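Local coordinates for protein citrate synthase (Metallosphaera sedula, PDB 6ABX) that probably condenses oxaloacetate with acetyl-CoA and hydrolyses the thioester to give citrate and CoA in the tricarboxylic acid cycle, at residues 276-281 and 313-318. Numbering follows the deposited sequence.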
loop_
_atom_site.group_PDB
_atom_site.type_symbol
_atom_site.label_atom_id
_atom_site.label_comp_id
_atom_site.label_asym_id
_atom_site.label_seq_id
_atom_site.Cartn_x
_atom_site.Cartn_y
_atom_site.Cartn_z
ATOM N N ASN A 276 -27.198 -10.784 -25.583
ATOM C CA ASN A 276 -28.235 -9.935 -26.110
ATOM C C ASN A 276 -27.637 -9.195 -27.323
ATOM O O ASN A 276 -26.442 -9.354 -27.674
ATOM C CB ASN A 276 -28.832 -9.047 -25.012
ATOM C CG ASN A 276 -27.849 -8.027 -24.481
ATOM O OD1 ASN A 276 -26.896 -7.683 -25.175
ATOM N ND2 ASN A 276 -28.068 -7.540 -23.266
ATOM N N GLU A 277 -28.456 -8.364 -27.967
ATOM C CA GLU A 277 -28.033 -7.783 -29.212
ATOM C C GLU A 277 -26.893 -6.788 -28.982
ATOM O O GLU A 277 -26.042 -6.659 -29.859
ATOM C CB GLU A 277 -29.211 -7.199 -29.977
ATOM C CG GLU A 277 -29.822 -8.257 -30.876
ATOM C CD GLU A 277 -28.961 -8.680 -32.061
ATOM O OE1 GLU A 277 -28.426 -9.809 -32.031
ATOM O OE2 GLU A 277 -28.834 -7.870 -33.023
ATOM N N GLU A 278 -26.860 -6.136 -27.818
ATOM C CA GLU A 278 -25.776 -5.194 -27.502
ATOM C C GLU A 278 -24.437 -5.950 -27.395
ATOM O O GLU A 278 -23.438 -5.536 -27.981
ATOM C CB GLU A 278 -26.116 -4.390 -26.244
ATOM C CG GLU A 278 -24.977 -3.524 -25.735
ATOM C CD GLU A 278 -25.218 -2.903 -24.372
ATOM O OE1 GLU A 278 -26.139 -3.350 -23.683
ATOM O OE2 GLU A 278 -24.502 -1.977 -24.014
ATOM N N ILE A 279 -24.410 -7.085 -26.695
ATOM C CA ILE A 279 -23.178 -7.761 -26.436
ATOM C C ILE A 279 -22.670 -8.388 -27.742
ATOM O O ILE A 279 -21.482 -8.408 -28.022
ATOM C CB ILE A 279 -23.337 -8.779 -25.287
ATOM C CG1 ILE A 279 -23.743 -8.103 -23.975
ATOM C CG2 ILE A 279 -22.095 -9.626 -25.157
ATOM C CD1 ILE A 279 -22.831 -6.976 -23.505
ATOM N N LYS A 280 -23.585 -8.942 -28.555
ATOM C CA LYS A 280 -23.162 -9.537 -29.808
ATOM C C LYS A 280 -22.450 -8.481 -30.693
ATOM O O LYS A 280 -21.413 -8.744 -31.278
ATOM C CB LYS A 280 -24.373 -10.106 -30.552
ATOM C CG LYS A 280 -24.018 -10.927 -31.785
ATOM C CD LYS A 280 -24.969 -12.082 -32.042
ATOM C CE LYS A 280 -24.262 -13.295 -32.612
ATOM N NZ LYS A 280 -23.726 -13.011 -33.964
ATOM N N ARG A 281 -23.050 -7.304 -30.769
ATOM C CA ARG A 281 -22.565 -6.165 -31.523
ATOM C C ARG A 281 -21.176 -5.787 -30.995
ATOM O O ARG A 281 -20.207 -5.614 -31.762
ATOM C CB ARG A 281 -23.567 -5.026 -31.362
ATOM C CG ARG A 281 -23.213 -3.738 -32.083
ATOM C CD ARG A 281 -24.418 -2.818 -32.223
ATOM N NE ARG A 281 -25.056 -2.482 -30.952
ATOM C CZ ARG A 281 -24.583 -1.614 -30.037
ATOM N NH1 ARG A 281 -25.391 -1.185 -29.091
ATOM N NH2 ARG A 281 -23.323 -1.190 -30.033
ATOM N N VAL A 313 -16.227 -8.947 -21.312
ATOM C CA VAL A 313 -16.731 -10.190 -20.676
ATOM C C VAL A 313 -17.429 -9.880 -19.345
ATOM O O VAL A 313 -18.531 -10.342 -19.142
ATOM C CB VAL A 313 -15.602 -11.219 -20.506
ATOM C CG1 VAL A 313 -15.987 -12.360 -19.578
ATOM C CG2 VAL A 313 -15.143 -11.745 -21.857
ATOM N N PHE A 314 -16.818 -9.065 -18.494
ATOM C CA PHE A 314 -17.432 -8.727 -17.191
ATOM C C PHE A 314 -18.702 -7.891 -17.400
ATOM O O PHE A 314 -19.699 -8.073 -16.714
ATOM C CB PHE A 314 -16.410 -8.031 -16.303
ATOM C CG PHE A 314 -15.376 -8.993 -15.778
ATOM C CD1 PHE A 314 -15.747 -10.106 -15.058
ATOM C CD2 PHE A 314 -14.031 -8.755 -15.966
ATOM C CE1 PHE A 314 -14.796 -10.998 -14.580
ATOM C CE2 PHE A 314 -13.083 -9.656 -15.479
ATOM C CZ PHE A 314 -13.476 -10.798 -14.840
ATOM N N TYR A 315 -18.689 -6.981 -18.386
ATOM C CA TYR A 315 -19.877 -6.220 -18.740
ATOM C C TYR A 315 -21.005 -7.156 -19.197
ATOM O O TYR A 315 -22.179 -6.945 -18.817
ATOM C CB TYR A 315 -19.526 -5.165 -19.798
ATOM C CG TYR A 315 -20.697 -4.349 -20.285
ATOM C CD1 TYR A 315 -21.303 -3.432 -19.445
ATOM C CD2 TYR A 315 -21.167 -4.443 -21.577
ATOM C CE1 TYR A 315 -22.379 -2.665 -19.860
ATOM C CE2 TYR A 315 -22.259 -3.689 -22.014
ATOM C CZ TYR A 315 -22.860 -2.799 -21.151
ATOM O OH TYR A 315 -23.906 -2.002 -21.534
ATOM N N ALA A 316 -20.671 -8.158 -20.001
ATOM C CA ALA A 316 -21.610 -9.123 -20.556
ATOM C C ALA A 316 -22.301 -9.891 -19.421
ATOM O O ALA A 316 -23.440 -10.296 -19.533
ATOM C CB ALA A 316 -20.921 -10.054 -21.517
ATOM N N MET A 317 -21.609 -10.056 -18.304
ATOM C CA MET A 317 -22.185 -10.787 -17.225
ATOM C C MET A 317 -22.950 -9.936 -16.217
ATOM O O MET A 317 -23.572 -10.518 -15.325
ATOM C CB MET A 317 -21.068 -11.593 -16.598
ATOM C CG MET A 317 -20.844 -12.726 -17.561
ATOM S SD MET A 317 -19.819 -13.968 -16.925
ATOM C CE MET A 317 -18.495 -12.912 -16.348
ATOM N N GLY A 318 -23.000 -8.615 -16.420
ATOM C CA GLY A 318 -23.850 -7.733 -15.673
ATOM C C GLY A 318 -23.158 -6.806 -14.725
ATOM O O GLY A 318 -23.832 -6.159 -13.892
#
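Tyr-315 OH donates a short hydrogen bond to Glu-278 OE2, 2.6 Å away. The hydroxyl meets this oxygen on its syn side but 34° out of the carboxylate plane, and the carboxylate stands steeply against the ring, 79° between the planes. Glu-278 suits the place because its carboxylate accepts from the phenol, and its extended chain carries that group to the ring edge. The phenol reaches across because CG of Tyr-315 lies anti to the backbone N (chi1 178°). Next to this polar link the branched, aliphatic Ile-279 packs between the helices, its CD1 3.6 Å from Tyr-315 CD2. Its CG2 lies 3.8 Å from Ala-316 CB, a residue small enough to let the CA atoms of Ile-279 and Ala-316 approach to 6.2 Å. In this largely helical citrate synthase fold, the contact joins the first turn of helix 277-297 to the last turn of helix 310-316, away from the active site. A phenylalanine in place of Tyr-315 would probably leave the Glu-278 carboxylate without its hydroxyl donor. Asn-276 is the N-cap of helix 277-297, its short side chain turning OD1 back to accept from Ile-279 N. Gly-318 ends helix 310-316 in a Schellman motif, its positive phi jamming any CB against the preceding carbonyl O.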